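Local atomic coordinates of aldehyde dehydrogenase family protein (Pseudomonas syringae pv. tomato, PDB entry 6X9L), a protein that oxidises long-chain aliphatic aldehydes with NAD+ as the electron acceptor, as a member of the aldehyde dehydrogenase family. Residues A[6-10]-A[98-102]; A[252-256]-A[474-478]. The protein carries 1 engineered substitution. All blocks are in the same frame, centred on the assembly; numbering follows the deposited sequence.

Interaction 1: residues A[6-10]-A[98-102]; sequences LNSHR and QAISL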
# COMPACT_ATOMS: atom_id res chain seq x y z
N LEU A 6 29.04 21.07 28.45
CA LEU A 6 28.87 19.75 29.05
C LEU A 6 28.59 18.64 28.01
O LEU A 6 29.12 17.54 28.13
CB LEU A 6 27.75 19.76 30.09
CG LEU A 6 27.95 20.31 31.50
CD1 LEU A 6 27.35 21.70 31.59
CD2 LEU A 6 27.29 19.37 32.51
N ASN A 7 27.75 18.92 27.01
CA ASN A 7 27.49 17.92 25.97
C ASN A 7 28.80 17.46 25.37
O ASN A 7 29.66 18.27 25.01
CB ASN A 7 26.57 18.50 24.89
CG ASN A 7 25.99 17.41 23.97
OD1 ASN A 7 26.69 16.87 23.11
ND2 ASN A 7 24.70 17.11 24.14
N SER A 8 28.97 16.14 25.26
CA SER A 8 30.27 15.54 24.97
C SER A 8 30.42 15.06 23.53
O SER A 8 31.46 14.49 23.20
CB SER A 8 30.50 14.37 25.91
OG SER A 8 29.47 13.42 25.71
N HIS A 9 29.43 15.25 22.68
CA HIS A 9 29.52 14.71 21.33
C HIS A 9 30.42 15.56 20.45
O HIS A 9 30.33 16.79 20.45
CB HIS A 9 28.15 14.63 20.69
CG HIS A 9 28.20 14.15 19.28
ND1 HIS A 9 28.64 12.89 18.96
CD2 HIS A 9 27.92 14.77 18.12
CE1 HIS A 9 28.60 12.74 17.64
NE2 HIS A 9 28.17 13.87 17.11
N ARG A 10 31.26 14.90 19.66
CA ARG A 10 32.09 15.58 18.67
C ARG A 10 31.89 14.92 17.32
O ARG A 10 32.07 13.71 17.18
CB ARG A 10 33.56 15.54 19.07
CG ARG A 10 33.84 16.23 20.36
CD ARG A 10 35.28 16.05 20.70
NE ARG A 10 35.66 16.80 21.88
CZ ARG A 10 36.92 17.12 22.15
NH1 ARG A 10 37.88 16.75 21.31
NH2 ARG A 10 37.22 17.81 23.24
N GLN A 98 24.10 11.50 23.39
CA GLN A 98 24.65 12.86 23.37
C GLN A 98 24.46 13.54 22.00
O GLN A 98 24.23 14.75 21.94
CB GLN A 98 26.11 12.83 23.78
CG GLN A 98 26.30 12.37 25.23
CD GLN A 98 26.21 13.50 26.23
OE1 GLN A 98 26.26 14.68 25.87
NE2 GLN A 98 26.06 13.15 27.51
N ALA A 99 24.54 12.77 20.91
CA ALA A 99 24.37 13.36 19.58
C ALA A 99 22.90 13.72 19.32
O ALA A 99 22.61 14.79 18.77
CB ALA A 99 24.92 12.41 18.52
N ILE A 100 21.96 12.86 19.72
CA ILE A 100 20.54 13.19 19.62
C ILE A 100 20.22 14.47 20.38
O ILE A 100 19.63 15.42 19.84
CB ILE A 100 19.69 12.02 20.14
CG1 ILE A 100 19.86 10.78 19.25
CG2 ILE A 100 18.23 12.47 20.37
CD1 ILE A 100 19.47 9.44 19.92
N SER A 101 20.59 14.52 21.66
CA SER A 101 20.42 15.71 22.48
C SER A 101 21.01 16.94 21.79
O SER A 101 20.37 18.00 21.72
CB SER A 101 21.07 15.50 23.84
OG SER A 101 20.77 16.55 24.74
N LEU A 102 22.24 16.81 21.29
CA LEU A 102 22.91 17.96 20.68
C LEU A 102 22.14 18.49 19.48
O LEU A 102 21.96 19.71 19.33
CB LEU A 102 24.33 17.58 20.27
CG LEU A 102 25.10 18.75 19.66
CD1 LEU A 102 25.38 19.76 20.73
CD2 LEU A 102 26.40 18.29 18.98
O HOH W 1 22.78 17.81 25.43

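Interaction 2: residues A[252-256]-A[474-478]; sequences KRVTQ and EEYLE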
# COMPACT_ATOMS: atom_id res chain seq x y z
N LYS A 252 6.00 2.36 -7.33
CA LYS A 252 6.66 1.85 -6.14
C LYS A 252 5.63 1.50 -5.07
O LYS A 252 4.50 1.98 -5.08
CB LYS A 252 7.63 2.87 -5.56
CG LYS A 252 8.20 3.79 -6.57
CD LYS A 252 9.51 4.36 -6.08
CE LYS A 252 10.19 5.09 -7.21
NZ LYS A 252 11.60 5.15 -6.89
N ARG A 253 6.05 0.62 -4.15
CA ARG A 253 5.38 0.48 -2.87
C ARG A 253 5.68 1.70 -2.01
O ARG A 253 6.85 2.08 -1.84
CB ARG A 253 5.84 -0.78 -2.12
CG ARG A 253 5.24 -0.82 -0.71
CD ARG A 253 5.40 -2.18 -0.05
NE ARG A 253 4.84 -3.25 -0.86
CZ ARG A 253 5.03 -4.54 -0.61
NH1 ARG A 253 5.78 -4.91 0.42
NH2 ARG A 253 4.49 -5.45 -1.39
N VAL A 254 4.63 2.32 -1.50
CA VAL A 254 4.71 3.58 -0.77
C VAL A 254 4.25 3.31 0.66
O VAL A 254 3.11 2.87 0.89
CB VAL A 254 3.85 4.67 -1.43
CG1 VAL A 254 3.74 5.92 -0.53
CG2 VAL A 254 4.40 5.02 -2.84
N THR A 255 5.14 3.56 1.61
CA THR A 255 4.82 3.44 3.03
C THR A 255 4.93 4.81 3.68
O THR A 255 5.94 5.49 3.50
CB THR A 255 5.75 2.42 3.70
OG1 THR A 255 5.28 1.11 3.38
CG2 THR A 255 5.74 2.60 5.19
N GLN A 256 3.90 5.21 4.42
CA GLN A 256 3.81 6.56 4.97
C GLN A 256 3.33 6.55 6.42
O GLN A 256 2.32 5.92 6.74
CB GLN A 256 2.86 7.45 4.15
CG GLN A 256 3.20 7.51 2.67
CD GLN A 256 2.01 7.93 1.85
OE1 GLN A 256 1.06 7.15 1.68
NE2 GLN A 256 2.05 9.16 1.33
N GLU A 474 6.82 -7.26 7.24
CA GLU A 474 6.16 -7.70 6.02
C GLU A 474 5.97 -6.57 5.00
O GLU A 474 5.77 -6.85 3.82
CB GLU A 474 4.83 -8.37 6.37
CG GLU A 474 5.03 -9.68 7.15
CD GLU A 474 3.76 -10.50 7.31
OE1 GLU A 474 2.67 -9.91 7.47
OE2 GLU A 474 3.86 -11.74 7.30
N GLU A 475 6.07 -5.30 5.43
CA GLU A 475 6.06 -4.19 4.49
C GLU A 475 7.23 -4.24 3.51
O GLU A 475 7.17 -3.59 2.46
CB GLU A 475 6.09 -2.86 5.23
CG GLU A 475 4.92 -2.68 6.16
CD GLU A 475 3.63 -2.36 5.42
OE1 GLU A 475 3.71 -1.85 4.28
OE2 GLU A 475 2.53 -2.63 5.97
N TYR A 476 8.29 -4.99 3.82
CA TYR A 476 9.43 -5.08 2.93
C TYR A 476 9.49 -6.39 2.16
O TYR A 476 10.49 -6.65 1.48
CB TYR A 476 10.72 -4.86 3.72
CG TYR A 476 10.80 -3.47 4.29
CD1 TYR A 476 11.35 -2.43 3.57
CD2 TYR A 476 10.27 -3.20 5.55
CE1 TYR A 476 11.40 -1.15 4.09
CE2 TYR A 476 10.33 -1.93 6.08
CZ TYR A 476 10.89 -0.91 5.34
OH TYR A 476 10.95 0.36 5.87
N LEU A 477 8.43 -7.19 2.20
CA LEU A 477 8.36 -8.43 1.44
C LEU A 477 7.31 -8.34 0.34
O LEU A 477 6.21 -7.84 0.57
CB LEU A 477 8.04 -9.62 2.35
CG LEU A 477 9.02 -9.82 3.50
CD1 LEU A 477 8.43 -10.78 4.51
CD2 LEU A 477 10.39 -10.28 2.99
N GLU A 478 7.67 -8.81 -0.85
CA GLU A 478 6.68 -9.14 -1.86
C GLU A 478 6.01 -10.46 -1.51
O GLU A 478 6.39 -11.16 -0.57
CB GLU A 478 7.29 -9.24 -3.25
CG GLU A 478 7.50 -7.92 -3.92
CD GLU A 478 6.19 -7.24 -4.34
OE1 GLU A 478 6.27 -6.25 -5.10
OE2 GLU A 478 5.10 -7.70 -3.90

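Interaction 1: residues A[6-10]-A[98-102]
Residues 6-10 form an irregular loop, bent at Ser8, that lies against one side of helix 93-104, to which residues 98-102 belong. The backbones come closest at His9 and Gln98, with CA atoms 5.6 Å apart. Asn7 forms an Asx turn: its OD1 accepts from His9 N at 3.2 Å. Asn7 ND2 donates to Gln98 O (3.3 Å), a carbonyl that also takes the helical bond from Leu102 N. A water links Asn7 ND2 to Ser101 OG, which also bonds Ala106 O. Gln98 OE1 accepts from Ser8 N at 3.1 Å, while Gln98 NE2 is hydrogen-bonded to Glu94. His9 lays one ring face on Ala99, whose CB sits 3.6 Å from the ring centroid in a CH-pi contact. Leu102 CD2 meets the ring edge, 3.9 Å from His9 CD2, and Leu193 of helix 188-201 also touches the His9 side chain. The N-terminal arm is thus fixed by directed amide hydrogen bonds at Asn7 and Ser8 and by apolar contact at His9, although it lacks regular secondary structure.

Interaction 2: residues A[252-256]-A[474-478]
Arg253 has the most surface buried here, and its side chain reaches from strand 253-257 to the turn that leads into strand 477-483. Arg253 NH1 donates to two backbone carbonyls, Glu475 O at 2.8 Å and Leu477 O at 3.0 Å. Both oxygens lie near the guanidinium plane, where its N-H groups point. They are presented by a type I beta turn from Glu474 to Leu477, closed by Leu477 N to Glu474 O at 3.1 Å. Arg253 NH2 forms a salt bridge with Glu478 OE2 at 3.4 Å. That carboxylate also pairs with Arg466 of the second subunit, so the charge network crosses the dimer interface. Strand 253-257 belongs to the Rossmann-type NAD+-binding domain, while strand 477-483 belongs to the beta arm that, as in other family members, serves oligomerisation. Strands 143-155 and 230-234 connect them in one mixed sheet, and the Arg253 side chain reaches across, packing on Met230 and Ile149. Glu475 has the next largest area covered by the contact. Glu475 OE1 comes within 3.5 Å of Thr255 OG1, while OE2 accepts from Arg466 N of its own chain. Thr255 points its CB toward the turn and packs on Met230 and Ser232 of strand 230-234. Its side chain lies about 5 Å from that of Glu257, an NAD+-binding residue, and about 9 Å from the bound NAD.

Overall arrangement
Interaction 1 closes before interaction 2 opens along the chain. Their centres are about 34 Å apart, on opposite sides of the chain's centre, and their nearest atoms are about 19 Å apart. They share no helix or strand. Interaction 1 joins the N-terminal arm to helix 93-104, away from the annotated sites and untouched by the second subunit. Interaction 2 ties the NAD+-binding domain to the base of the oligomerisation arm and reaches the second subunit. Strand 253-257 ends at the NAD+-binding residue Glu257, followed by Leu258, which also binds NAD+. One contact therefore fastens a chain end to a helix, while the other connects the cofactor-binding domain with the arm and the dimer interface.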